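Type III effector HopA1 (Pseudomonas syringae pv. tomato str. DC3000, PDB 4RSX) is a type III secreted effector, represented here by its C-terminal portion, probably delivered by the bacterium into plant cells to act on host signalling. Local coordinates at residues P24-I29 / V222-L227; E49-T54 / Y122-T127; I64-Q69 / F95-I100; R105-N110 / A139-K144. One frame throughout, in Å; residues are numbered along the deposited sequence.

Contact 1 of 4, residues P24-I29 / V222-L227; sequences PSRMDI and VISDAL
Arg26 and Ser224 bring the two backbones closest, their CA atoms 6.2 Å apart, where the first turn of helix 26-35 lies against a late turn of helix 215-228. Ile223, Ser224 and Leu227 follow the helical repeat on helix 215-228; Arg26 and Ile29, three apart, face them from the other helix, with Pro24 added from the lead-in. Ile29 contributes most. Its CD1 comes within 3.1 Å of Ser224 OG, a tight approach of a methyl to a hydroxyl, while its CG2, anti to the backbone N, meets Ile223 CD1 at 4.0 Å. Ile29 CD1 also touches Leu227 CD1, and this leucine methyl is shared with Pro24, whose CG lies 4.0 Å away. The end of helix 26-35 that makes this contact is closed by a capping box. Ser25, the N-cap, accepts from Asp28 N at its OG (2.8 Å), and Asp28 OD2 returns the bond by accepting from Ser25 N at 2.9 Å, almost straight at 176°. The box thus fixes the start of the helix just beside Pro24. Beyond the apolar patch, the aliphatic part of Arg26 lies beside the serine, CG 3.3 Å from Ser224 OG; its guanidinium goes on to a salt bridge with Glu221, about a turn before Ser224. Ser224 OG makes a weak hydrogen bond to Ala220 O of its own helix, and Trp14 and Ala18 of helix 2-19 pack against Ile223 and Ile29 respectively.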
loop_
_atom_site.group_PDB
_atom_site.type_symbol
_atom_site.label_atom_id
_atom_site.label_comp_id
_atom_site.label_asym_id
_atom_site.label_seq_id
_atom_site.Cartn_x
_atom_site.Cartn_y
_atom_site.Cartn_z
ATOM N N PRO A 24 12.840 -13.271 -18.431
ATOM C CA PRO A 24 12.463 -12.064 -17.680
ATOM C C PRO A 24 13.217 -11.927 -16.351
ATOM O O PRO A 24 13.409 -12.917 -15.646
ATOM C CB PRO A 24 10.969 -12.272 -17.421
ATOM C CG PRO A 24 10.795 -13.763 -17.400
ATOM C CD PRO A 24 11.801 -14.320 -18.367
ATOM N N SER A 25 13.647 -10.711 -16.026
ATOM C CA SER A 25 14.304 -10.449 -14.748
ATOM C C SER A 25 13.248 -10.244 -13.669
ATOM O O SER A 25 12.056 -10.128 -13.977
ATOM C CB SER A 25 15.156 -9.190 -14.838
ATOM O OG SER A 25 14.339 -8.031 -14.822
ATOM N N ARG A 26 13.677 -10.179 -12.411
ATOM C CA ARG A 26 12.750 -9.874 -11.329
ATOM C C ARG A 26 12.141 -8.496 -11.552
ATOM O O ARG A 26 10.943 -8.293 -11.315
ATOM C CB ARG A 26 13.431 -9.967 -9.953
ATOM C CG ARG A 26 13.699 -11.403 -9.493
ATOM C CD ARG A 26 14.580 -11.460 -8.235
ATOM N NE ARG A 26 15.910 -10.925 -8.499
ATOM C CZ ARG A 26 16.351 -9.732 -8.103
ATOM N NH1 ARG A 26 15.591 -8.924 -7.369
ATOM N NH2 ARG A 26 17.579 -9.354 -8.421
ATOM N N MET A 27 12.964 -7.564 -12.034
ATOM C CA MET A 27 12.511 -6.209 -12.352
ATOM C C MET A 27 11.489 -6.173 -13.500
ATOM O O MET A 27 10.513 -5.411 -13.447
ATOM C CB MET A 27 13.706 -5.311 -12.683
ATOM C CG MET A 27 13.382 -3.831 -12.734
ATOM S SD MET A 27 12.768 -3.214 -11.149
ATOM C CE MET A 27 14.074 -3.744 -10.049
ATOM N N ASP A 28 11.706 -6.995 -14.526
ATOM C CA ASP A 28 10.742 -7.103 -15.619
ATOM C C ASP A 28 9.386 -7.510 -15.056
ATOM O O ASP A 28 8.365 -6.858 -15.312
ATOM C CB ASP A 28 11.185 -8.158 -16.636
ATOM C CG ASP A 28 12.359 -7.709 -17.467
ATOM O OD1 ASP A 28 12.483 -6.487 -17.703
ATOM O OD2 ASP A 28 13.153 -8.586 -17.881
ATOM N N ILE A 29 9.396 -8.590 -14.277
ATOM C CA ILE A 29 8.183 -9.109 -13.674
ATOM C C ILE A 29 7.524 -8.023 -12.840
ATOM O O ILE A 29 6.313 -7.825 -12.914
ATOM C CB ILE A 29 8.485 -10.358 -12.831
ATOM C CG1 ILE A 29 9.043 -11.455 -13.745
ATOM C CG2 ILE A 29 7.239 -10.820 -12.076
ATOM C CD1 ILE A 29 9.636 -12.631 -13.017
ATOM N N VAL A 222 8.154 -14.293 -6.036
ATOM C CA VAL A 222 7.483 -15.589 -6.010
ATOM C C VAL A 222 7.345 -16.122 -7.453
ATOM O O VAL A 222 7.580 -17.314 -7.725
ATOM C CB VAL A 222 6.084 -15.480 -5.349
ATOM C CG1 VAL A 222 5.281 -16.753 -5.550
ATOM C CG2 VAL A 222 6.210 -15.164 -3.863
ATOM N N ILE A 223 6.963 -15.234 -8.369
ATOM C CA ILE A 223 6.772 -15.614 -9.766
ATOM C C ILE A 223 8.093 -16.046 -10.410
ATOM O O ILE A 223 8.135 -17.048 -11.129
ATOM C CB ILE A 223 6.152 -14.458 -10.587
ATOM C CG1 ILE A 223 4.712 -14.193 -10.137
ATOM C CG2 ILE A 223 6.175 -14.780 -12.085
ATOM C CD1 ILE A 223 4.126 -12.913 -10.713
ATOM N N SER A 224 9.162 -15.287 -10.161
ATOM C CA SER A 224 10.498 -15.652 -10.645
ATOM C C SER A 224 10.857 -17.065 -10.228
ATOM O O SER A 224 11.346 -17.859 -11.036
ATOM C CB SER A 224 11.564 -14.711 -10.083
ATOM O OG SER A 224 11.351 -13.399 -10.541
ATOM N N ASP A 225 10.635 -17.367 -8.955
ATOM C CA ASP A 225 10.917 -18.700 -8.448
ATOM C C ASP A 225 10.130 -19.761 -9.208
ATOM O O ASP A 225 10.701 -20.749 -9.663
ATOM C CB ASP A 225 10.609 -18.794 -6.950
ATOM C CG ASP A 225 11.598 -18.015 -6.101
ATOM O OD1 ASP A 225 12.711 -17.704 -6.599
ATOM O OD2 ASP A 225 11.255 -17.720 -4.932
ATOM N N ALA A 226 8.822 -19.553 -9.349
ATOM C CA ALA A 226 7.975 -20.506 -10.072
ATOM C C ALA A 226 8.526 -20.755 -11.479
ATOM O O ALA A 226 8.584 -21.895 -11.928
ATOM C CB ALA A 226 6.532 -20.006 -10.136
ATOM N N LEU A 227 8.953 -19.685 -12.149
ATOM C CA LEU A 227 9.531 -19.786 -13.494
ATOM C C LEU A 227 10.821 -20.609 -13.516
ATOM O O LEU A 227 11.153 -21.231 -14.524
ATOM C CB LEU A 227 9.801 -18.390 -14.063
ATOM C CG LEU A 227 8.554 -17.581 -14.393
ATOM C CD1 LEU A 227 8.893 -16.142 -14.777
ATOM C CD2 LEU A 227 7.771 -18.280 -15.502
#

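Contact 2 of 4, residues E49-T54 / Y122-T127; sequences EEFLHT and YATQLT
Thr124 and Phe51 bury the most surface here, with Thr54 and Thr127 next, in the contact between helices 45-58 and 123-136. The short helical segments run nearly parallel, 15° apart, with axes 9.6 Å from each other at their closest. Phe51 CG stands anti to the backbone N (chi1 -174°), and the ring extends past Thr124 in the opposite sense to that side chain. Thr124 OG1 lies at the ring edge, near its plane and 3.4 Å from Phe51 CD1. Farther out on the same ring, CE1 is 3.3 Å from Thr127 OG1 and also meets Ala123 CB. The other branch of Thr124 turns to the next turn of the partner helix, its CG2 reaching Thr54 OG1 at 3.3 Å. Val145 and Pro148 add to the surroundings of the phenyl ring. Each threonine hydroxyl has a polar partner: Thr54 OG1 donates to Glu50 O (2.7 Å), Thr127 OG1 to Ala123 O from above the carbonyl plane, and Thr124 OG1 to a water that in turn donates to Glu50 OE1. Hydrogens directed to these acceptors probably lower the cost of placing the hydroxyls beside an aromatic ring and a methyl group, and one water joins the two helices through the exposed Glu50.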
loop_
_atom_site.group_PDB
_atom_site.type_symbol
_atom_site.label_atom_id
_atom_site.label_comp_id
_atom_site.label_asym_id
_atom_site.label_seq_id
_atom_site.Cartn_x
_atom_site.Cartn_y
_atom_site.Cartn_z
ATOM N N GLU A 49 -1.586 22.152 -2.683
ATOM C CA GLU A 49 -1.186 23.051 -1.615
ATOM C C GLU A 49 -2.022 22.856 -0.352
ATOM O O GLU A 49 -1.490 22.882 0.754
ATOM C CB GLU A 49 -1.229 24.508 -2.100
ATOM C CG GLU A 49 -0.190 24.808 -3.196
ATOM C CD GLU A 49 1.243 24.867 -2.655
ATOM O OE1 GLU A 49 1.417 24.945 -1.417
ATOM O OE2 GLU A 49 2.197 24.843 -3.464
ATOM N N GLU A 50 -3.326 22.659 -0.517
ATOM C CA GLU A 50 -4.217 22.361 0.606
ATOM C C GLU A 50 -3.763 21.061 1.292
ATOM O O GLU A 50 -3.811 20.930 2.523
ATOM C CB GLU A 50 -5.673 22.247 0.109
ATOM C CG GLU A 50 -6.707 21.920 1.201
ATOM C CD GLU A 50 -8.062 21.463 0.633
ATOM O OE1 GLU A 50 -8.181 21.308 -0.605
ATOM O OE2 GLU A 50 -9.011 21.248 1.427
ATOM N N PHE A 51 -3.302 20.112 0.485
ATOM C CA PHE A 51 -2.821 18.839 1.007
ATOM C C PHE A 51 -1.608 19.053 1.922
ATOM O O PHE A 51 -1.594 18.604 3.072
ATOM C CB PHE A 51 -2.472 17.892 -0.149
ATOM C CG PHE A 51 -2.112 16.511 0.299
ATOM C CD1 PHE A 51 -3.098 15.538 0.438
ATOM C CD2 PHE A 51 -0.800 16.185 0.607
ATOM C CE1 PHE A 51 -2.778 14.262 0.872
ATOM C CE2 PHE A 51 -0.470 14.901 1.038
ATOM C CZ PHE A 51 -1.459 13.942 1.177
ATOM N N LEU A 52 -0.592 19.751 1.419
ATOM C CA LEU A 52 0.592 20.044 2.231
ATOM C C LEU A 52 0.232 20.816 3.494
ATOM O O LEU A 52 0.743 20.527 4.577
ATOM C CB LEU A 52 1.638 20.808 1.418
ATOM C CG LEU A 52 2.161 20.018 0.228
ATOM C CD1 LEU A 52 3.261 20.775 -0.463
ATOM C CD2 LEU A 52 2.645 18.649 0.686
ATOM N N HIS A 53 -0.665 21.790 3.371
ATOM C CA HIS A 53 -1.043 22.570 4.547
ATOM C C HIS A 53 -1.770 21.730 5.592
ATOM O O HIS A 53 -1.697 22.017 6.789
ATOM C CB HIS A 53 -1.831 23.834 4.161
ATOM C CG HIS A 53 -0.945 24.987 3.800
ATOM N ND1 HIS A 53 -0.453 25.869 4.740
ATOM C CD2 HIS A 53 -0.425 25.375 2.608
ATOM C CE1 HIS A 53 0.317 26.762 4.140
ATOM N NE2 HIS A 53 0.352 26.484 2.848
ATOM N N THR A 54 -2.450 20.682 5.142
ATOM C CA THR A 54 -3.183 19.813 6.056
ATOM C C THR A 54 -2.214 18.919 6.805
ATOM O O THR A 54 -2.378 18.693 8.003
ATOM C CB THR A 54 -4.181 18.944 5.294
ATOM O OG1 THR A 54 -5.130 19.797 4.645
ATOM C CG2 THR A 54 -4.909 17.991 6.246
ATOM N N TYR A 122 -10.042 13.856 -3.240
ATOM C CA TYR A 122 -10.395 13.498 -1.866
ATOM C C TYR A 122 -9.209 13.065 -1.017
ATOM O O TYR A 122 -9.394 12.630 0.113
ATOM C CB TYR A 122 -11.485 12.427 -1.858
ATOM C CG TYR A 122 -12.825 13.001 -2.214
ATOM C CD1 TYR A 122 -13.596 13.660 -1.257
ATOM C CD2 TYR A 122 -13.302 12.935 -3.509
ATOM C CE1 TYR A 122 -14.819 14.216 -1.581
ATOM C CE2 TYR A 122 -14.529 13.480 -3.841
ATOM C CZ TYR A 122 -15.279 14.119 -2.876
ATOM O OH TYR A 122 -16.494 14.669 -3.214
ATOM N N ALA A 123 -7.995 13.184 -1.548
ATOM C CA ALA A 123 -6.809 12.731 -0.809
ATOM C C ALA A 123 -6.676 13.382 0.565
ATOM O O ALA A 123 -6.402 12.702 1.562
ATOM C CB ALA A 123 -5.550 12.936 -1.626
ATOM N N THR A 124 -6.890 14.693 0.622
ATOM C CA THR A 124 -6.768 15.436 1.867
ATOM C C THR A 124 -7.753 14.917 2.913
ATOM O O THR A 124 -7.381 14.658 4.062
ATOM C CB THR A 124 -6.965 16.950 1.620
ATOM O OG1 THR A 124 -5.889 17.433 0.807
ATOM C CG2 THR A 124 -6.961 17.717 2.914
ATOM N N GLN A 125 -9.007 14.765 2.512
ATOM C CA GLN A 125 -10.022 14.190 3.388
ATOM C C GLN A 125 -9.614 12.803 3.879
ATOM O O GLN A 125 -9.760 12.494 5.065
ATOM C CB GLN A 125 -11.374 14.100 2.668
ATOM C CG GLN A 125 -12.164 15.391 2.627
ATOM C CD GLN A 125 -13.650 15.153 2.387
ATOM O OE1 GLN A 125 -14.245 15.730 1.476
ATOM N NE2 GLN A 125 -14.258 14.315 3.219
ATOM N N LEU A 126 -9.125 11.960 2.972
ATOM C CA LEU A 126 -8.699 10.616 3.372
ATOM C C LEU A 126 -7.580 10.704 4.400
ATOM O O LEU A 126 -7.587 9.972 5.404
ATOM C CB LEU A 126 -8.235 9.802 2.162
ATOM C CG LEU A 126 -7.623 8.430 2.465
ATOM C CD1 LEU A 126 -8.618 7.577 3.218
ATOM C CD2 LEU A 126 -7.212 7.734 1.182
ATOM N N THR A 127 -6.634 11.618 4.164
ATOM C CA THR A 127 -5.465 11.726 5.036
ATOM C C THR A 127 -5.900 12.091 6.457
ATOM O O THR A 127 -5.395 11.533 7.436
ATOM C CB THR A 127 -4.444 12.740 4.486
ATOM O OG1 THR A 127 -3.937 12.249 3.240
ATOM C CG2 THR A 127 -3.275 12.913 5.449
HETATM O O HOH W 1 -6.554 18.908 -1.296
#

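Contact 3 of 4, residues I64-Q69 / F95-I100; sequences IEVRTQ and FFYRII
Arg67 and Ile100 meet at a guanidinium face: Ile100 CD1 lies over one side of the group, 3.3 Å from Arg67 NH1, the two side chains crossing at about a right angle. Arg98 uses its edge instead. Its NE donates to Gln69 OE1 at 2.8 Å, with the acceptor close to the guanidinium plane, and NH2 adds a weak second bond to the same oxygen; the amide is turned 49° from the guanidinium. Over the centre of one face of the Tyr97 ring a water lies 3.0 Å above the plane; it donates to Phe96 O and also pairs with Thr68 OG1, whose hydroxyl accepts in addition from Asp70 N. The tyrosine hydroxyl bonds to Ala92 O. On the face that carries Tyr97, Val66 CG1 touches Tyr97 CB at 4.1 Å, and Leu55 of helix 45-58 packs on both and Leu52 on Tyr97. Glu65 OE1 balances Arg67 NH2 by charge alone, lying well out of the guanidinium plane. Between the strands, Glu65 with Ile100 and Arg67 with Arg98 form hydrogen-bonded pairs, Glu65 N to Ile100 O being 2.7 Å long. Gln69 N to Phe96 O extends the ladder past the last strand residue. This is the ladder at one margin of an antiparallel seven-stranded sheet, strand 64-68 being outermost and helices packing on one face in an alpha/beta fold.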
loop_
_atom_site.group_PDB
_atom_site.type_symbol
_atom_site.label_atom_id
_atom_site.label_comp_id
_atom_site.label_asym_id
_atom_site.label_seq_id
_atom_site.Cartn_x
_atom_site.Cartn_y
_atom_site.Cartn_z
ATOM N N ILE A 64 -0.774 12.555 16.933
ATOM C CA ILE A 64 -0.246 12.231 15.609
ATOM C C ILE A 64 0.964 13.092 15.242
ATOM O O ILE A 64 1.025 14.272 15.602
ATOM C CB ILE A 64 -1.338 12.446 14.548
ATOM C CG1 ILE A 64 -2.445 11.401 14.706
ATOM C CG2 ILE A 64 -0.764 12.445 13.119
ATOM C CD1 ILE A 64 -1.945 9.959 14.740
ATOM N N GLU A 65 1.922 12.495 14.530
ATOM C CA GLU A 65 3.000 13.230 13.861
ATOM C C GLU A 65 3.084 12.856 12.378
ATOM O O GLU A 65 2.749 11.728 11.988
ATOM C CB GLU A 65 4.349 12.984 14.555
ATOM C CG GLU A 65 4.400 13.612 15.960
ATOM C CD GLU A 65 5.627 13.232 16.757
ATOM O OE1 GLU A 65 6.506 12.523 16.215
ATOM O OE2 GLU A 65 5.706 13.643 17.941
ATOM N N VAL A 66 3.510 13.810 11.550
ATOM C CA VAL A 66 3.748 13.538 10.135
ATOM C C VAL A 66 5.220 13.769 9.814
ATOM O O VAL A 66 5.791 14.811 10.160
ATOM C CB VAL A 66 2.885 14.442 9.222
ATOM C CG1 VAL A 66 3.192 14.164 7.753
ATOM C CG2 VAL A 66 1.407 14.260 9.530
ATOM N N ARG A 67 5.837 12.802 9.149
ATOM C CA ARG A 67 7.239 12.922 8.799
ATOM C C ARG A 67 7.431 12.574 7.338
ATOM O O ARG A 67 6.771 11.668 6.825
ATOM C CB ARG A 67 8.072 11.975 9.663
ATOM C CG ARG A 67 8.021 12.315 11.134
ATOM C CD ARG A 67 8.782 11.315 11.974
ATOM N NE ARG A 67 8.988 11.823 13.328
ATOM C CZ ARG A 67 9.327 11.066 14.366
ATOM N NH1 ARG A 67 9.485 9.757 14.209
ATOM N NH2 ARG A 67 9.504 11.616 15.561
ATOM N N THR A 68 8.331 13.286 6.665
ATOM C CA THR A 68 8.723 12.893 5.317
ATOM C C THR A 68 9.416 11.545 5.378
ATOM O O THR A 68 10.027 11.207 6.399
ATOM C CB THR A 68 9.664 13.928 4.644
ATOM O OG1 THR A 68 10.034 13.464 3.335
ATOM C CG2 THR A 68 10.928 14.170 5.489
ATOM N N GLN A 69 9.305 10.772 4.300
ATOM C CA GLN A 69 10.028 9.509 4.193
ATOM C C GLN A 69 11.244 9.627 3.277
ATOM O O GLN A 69 11.882 8.626 2.956
ATOM C CB GLN A 69 9.115 8.381 3.696
ATOM C CG GLN A 69 8.150 7.843 4.748
ATOM C CD GLN A 69 7.598 6.458 4.395
ATOM O OE1 GLN A 69 6.916 5.821 5.203
ATOM N NE2 GLN A 69 7.897 5.989 3.187
ATOM N N PHE A 95 7.199 13.050 -2.905
ATOM C CA PHE A 95 7.662 11.946 -2.079
ATOM C C PHE A 95 6.587 11.457 -1.111
ATOM O O PHE A 95 5.520 12.067 -1.003
ATOM C CB PHE A 95 8.947 12.329 -1.334
ATOM C CG PHE A 95 10.191 12.302 -2.205
ATOM C CD1 PHE A 95 10.120 11.890 -3.536
ATOM C CD2 PHE A 95 11.426 12.674 -1.687
ATOM C CE1 PHE A 95 11.260 11.860 -4.347
ATOM C CE2 PHE A 95 12.576 12.644 -2.486
ATOM C CZ PHE A 95 12.488 12.236 -3.821
ATOM N N PHE A 96 6.869 10.354 -0.418
ATOM C CA PHE A 96 5.940 9.812 0.577
ATOM C C PHE A 96 6.029 10.515 1.928
ATOM O O PHE A 96 7.105 10.939 2.343
ATOM C CB PHE A 96 6.223 8.332 0.812
ATOM C CG PHE A 96 5.590 7.430 -0.193
ATOM C CD1 PHE A 96 4.244 7.094 -0.091
ATOM C CD2 PHE A 96 6.339 6.906 -1.233
ATOM C CE1 PHE A 96 3.659 6.254 -1.016
ATOM C CE2 PHE A 96 5.760 6.068 -2.171
ATOM C CZ PHE A 96 4.419 5.739 -2.062
ATOM N N TYR A 97 4.897 10.601 2.620
ATOM C CA TYR A 97 4.877 11.031 4.012
ATOM C C TYR A 97 4.311 9.906 4.873
ATOM O O TYR A 97 3.396 9.191 4.456
ATOM C CB TYR A 97 4.009 12.277 4.165
ATOM C CG TYR A 97 4.532 13.485 3.423
ATOM C CD1 TYR A 97 5.255 14.460 4.086
ATOM C CD2 TYR A 97 4.298 13.654 2.063
ATOM C CE1 TYR A 97 5.735 15.581 3.425
ATOM C CE2 TYR A 97 4.784 14.765 1.382
ATOM C CZ TYR A 97 5.504 15.726 2.077
ATOM O OH TYR A 97 5.996 16.840 1.439
ATOM N N ARG A 98 4.846 9.726 6.069
ATOM C CA ARG A 98 4.211 8.782 6.972
ATOM C C ARG A 98 3.467 9.527 8.046
ATOM O O ARG A 98 3.849 10.635 8.438
ATOM C CB ARG A 98 5.187 7.762 7.573
ATOM C CG ARG A 98 6.457 8.342 8.136
ATOM C CD ARG A 98 7.290 7.248 8.802
ATOM N NE ARG A 98 7.489 6.087 7.934
ATOM C CZ ARG A 98 7.844 4.883 8.376
ATOM N NH1 ARG A 98 8.032 4.688 9.674
ATOM N NH2 ARG A 98 8.008 3.876 7.525
ATOM N N ILE A 99 2.371 8.918 8.475
ATOM C CA ILE A 99 1.554 9.422 9.557
ATOM C C ILE A 99 1.747 8.459 10.713
ATOM O O ILE A 99 1.401 7.282 10.601
ATOM C CB ILE A 99 0.089 9.369 9.147
ATOM C CG1 ILE A 99 -0.104 10.100 7.814
ATOM C CG2 ILE A 99 -0.801 9.930 10.251
ATOM C CD1 ILE A 99 -1.453 9.795 7.137
ATOM N N ILE A 100 2.300 8.944 11.819
ATOM C CA ILE A 100 2.646 8.074 12.937
ATOM C C ILE A 100 2.026 8.565 14.240
ATOM O O ILE A 100 1.818 9.773 14.422
ATOM C CB ILE A 100 4.180 7.979 13.129
ATOM C CG1 ILE A 100 4.728 9.281 13.705
ATOM C CG2 ILE A 100 4.869 7.669 11.810
ATOM C CD1 ILE A 100 6.235 9.315 13.752
HETATM O O HOH W 2 7.679 13.579 1.606
#

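Contact 4 of 4, residues R105-N110 / A139-K144; sequences RREDKN and AITHGK
Arg105 NH1 donates to Ile140 O at 2.7 Å, joining the loop between strands 96-101 and 111-116 to the start of strand 140-146, an inner strand of the antiparallel sheet. The carbonyl oxygen lies in the guanidinium plane, at the edge, and the N-H points to it at 155°. An extended chain from CG to NE carries the group across to this oxygen. The same NH1 is also bonded to Ile134 O, near the end of helix 123-136, so one nitrogen links the loop, the strand and the preceding helix. Thr141 CG2 packs against the loop backbone, 3.6 Å from Arg106 O, and the side chain of Glu107 crosses that of Thr141 at about a right angle, with CG against Thr141 OG1. A water bridges the main chains, accepting from Arg105 N and donating to Thr141 O at 2.7 Å. In the second shell, Asn163 holds the loop through Arg106 O and Asp108 N, while Gln111 NE2 donates to Thr141 OG1. That hydroxyl shares a hydrogen bond with His142 ND1, and Tyr161 stacks on the imidazole. The carboxylate of Glu107 is turned only 7° from the plane of the His142 ring, with OE2 3.5 Å from His142 CE1.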
loop_
_atom_site.group_PDB
_atom_site.type_symbol
_atom_site.label_atom_id
_atom_site.label_comp_id
_atom_site.label_asym_id
_atom_site.label_seq_id
_atom_site.Cartn_x
_atom_site.Cartn_y
_atom_site.Cartn_z
ATOM N N ARG A 105 4.477 2.496 18.076
ATOM C CA ARG A 105 3.913 1.171 18.313
ATOM C C ARG A 105 4.790 0.113 17.642
ATOM O O ARG A 105 5.129 0.250 16.472
ATOM C CB ARG A 105 2.477 1.122 17.785
ATOM C CG ARG A 105 1.588 2.196 18.416
ATOM C CD ARG A 105 0.238 2.323 17.741
ATOM N NE ARG A 105 -0.566 3.382 18.362
ATOM C CZ ARG A 105 -1.516 4.075 17.742
ATOM N NH1 ARG A 105 -1.806 3.816 16.464
ATOM N NH2 ARG A 105 -2.181 5.025 18.404
ATOM N N ARG A 106 5.175 -0.923 18.387
ATOM C CA ARG A 106 6.006 -2.008 17.839
ATOM C C ARG A 106 5.282 -2.689 16.675
ATOM O O ARG A 106 4.057 -2.887 16.729
ATOM C CB ARG A 106 6.357 -3.037 18.937
ATOM C CG ARG A 106 7.157 -4.265 18.465
ATOM C CD ARG A 106 7.176 -5.396 19.515
ATOM N NE ARG A 106 7.445 -6.719 18.923
ATOM C CZ ARG A 106 6.539 -7.695 18.770
ATOM N NH1 ARG A 106 5.280 -7.528 19.173
ATOM N NH2 ARG A 106 6.891 -8.856 18.219
ATOM N N GLU A 107 6.025 -3.020 15.618
ATOM C CA GLU A 107 5.458 -3.734 14.463
ATOM C C GLU A 107 5.588 -5.243 14.636
ATOM O O GLU A 107 6.664 -5.730 15.003
ATOM C CB GLU A 107 6.186 -3.348 13.169
ATOM C CG GLU A 107 6.041 -1.887 12.730
ATOM C CD GLU A 107 6.871 -1.581 11.473
ATOM O OE1 GLU A 107 7.452 -2.533 10.904
ATOM O OE2 GLU A 107 6.949 -0.403 11.049
ATOM N N ASP A 108 4.521 -5.991 14.357
ATOM C CA ASP A 108 4.664 -7.443 14.263
ATOM C C ASP A 108 5.549 -7.764 13.061
ATOM O O ASP A 108 5.592 -6.996 12.088
ATOM C CB ASP A 108 3.316 -8.119 14.035
ATOM C CG ASP A 108 2.379 -7.997 15.222
ATOM O OD1 ASP A 108 2.840 -7.694 16.346
ATOM O OD2 ASP A 108 1.164 -8.219 15.018
ATOM N N LYS A 109 6.230 -8.905 13.104
ATOM C CA LYS A 109 6.991 -9.351 11.951
ATOM C C LYS A 109 6.072 -9.671 10.775
ATOM O O LYS A 109 6.484 -9.588 9.628
ATOM C CB LYS A 109 7.830 -10.572 12.321
ATOM C CG LYS A 109 8.616 -10.360 13.605
ATOM C CD LYS A 109 10.116 -10.476 13.393
ATOM C CE LYS A 109 10.689 -11.699 14.136
ATOM N NZ LYS A 109 10.441 -11.673 15.615
ATOM N N ASN A 110 4.831 -10.047 11.068
ATOM C CA ASN A 110 3.826 -10.247 10.030
ATOM C C ASN A 110 2.730 -9.199 10.107
ATOM O O ASN A 110 1.959 -9.180 11.065
ATOM C CB ASN A 110 3.174 -11.613 10.185
ATOM C CG ASN A 110 4.169 -12.734 10.142
ATOM O OD1 ASN A 110 5.204 -12.648 9.471
ATOM N ND2 ASN A 110 3.868 -13.803 10.871
ATOM N N ALA A 139 -3.904 -0.970 16.900
ATOM C CA ALA A 139 -3.496 -2.031 15.971
ATOM C C ALA A 139 -2.749 -1.444 14.765
ATOM O O ALA A 139 -1.938 -2.125 14.137
ATOM C CB ALA A 139 -4.683 -2.882 15.521
ATOM N N ILE A 140 -3.013 -0.180 14.442
ATOM C CA ILE A 140 -2.321 0.456 13.322
ATOM C C ILE A 140 -1.001 1.080 13.791
ATOM O O ILE A 140 -0.996 1.986 14.626
ATOM C CB ILE A 140 -3.190 1.538 12.667
ATOM C CG1 ILE A 140 -4.568 0.971 12.321
ATOM C CG2 ILE A 140 -2.539 2.056 11.405
ATOM C CD1 ILE A 140 -5.487 1.994 11.688
ATOM N N THR A 141 0.116 0.609 13.245
ATOM C CA THR A 141 1.402 1.143 13.649
ATOM C C THR A 141 1.716 2.467 12.961
ATOM O O THR A 141 2.361 3.332 13.566
ATOM C CB THR A 141 2.547 0.158 13.388
ATOM O OG1 THR A 141 2.657 -0.086 11.984
ATOM C CG2 THR A 141 2.296 -1.152 14.114
ATOM N N HIS A 142 1.289 2.608 11.702
ATOM C CA HIS A 142 1.455 3.861 10.951
ATOM C C HIS A 142 0.740 3.826 9.619
ATOM O O HIS A 142 0.236 2.778 9.193
ATOM C CB HIS A 142 2.926 4.161 10.672
ATOM C CG HIS A 142 3.608 3.133 9.822
ATOM N ND1 HIS A 142 3.721 1.808 10.200
ATOM C CD2 HIS A 142 4.246 3.237 8.627
ATOM C CE1 HIS A 142 4.391 1.143 9.273
ATOM N NE2 HIS A 142 4.717 1.984 8.307
ATOM N N GLY A 143 0.703 4.980 8.957
ATOM C CA GLY A 143 0.145 5.055 7.627
ATOM C C GLY A 143 1.127 5.752 6.723
ATOM O O GLY A 143 2.080 6.367 7.204
ATOM N N LYS A 144 0.927 5.653 5.412
ATOM C CA LYS A 144 1.694 6.522 4.525
ATOM C C LYS A 144 0.830 7.044 3.389
ATOM O O LYS A 144 -0.085 6.358 2.910
ATOM C CB LYS A 144 2.975 5.838 3.999
ATOM C CG LYS A 144 2.788 5.054 2.715
ATOM C CD LYS A 144 4.076 4.371 2.195
ATOM C CE LYS A 144 3.690 3.388 1.047
ATOM N NZ LYS A 144 4.840 2.595 0.461
HETATM O O HOH W 3 4.430 3.501 15.253
#

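In the fold
Contact 3 links contacts 2 and 4, which do not touch each other, whereas contact 1 lies apart in a helical region, its centre about 37 Å from that of contact 2 and about 29 Å from that of contact 4. Contacts 2 and 3 are about 13 Å apart between centres and touch: Leu52 CD2 packs on Tyr97 OH at 3.9 Å and Thr127 CG2 on Ile99 CD1 at 4.0 Å, joining the helix pair to the sheet. Contact 4 meets contact 3 through neighbouring strands, with Ile99 N and Gly143 O 2.9 Å apart, a probable hydrogen bond. Along the chain, contact 1 closes a loop within which the other three contacts are nested.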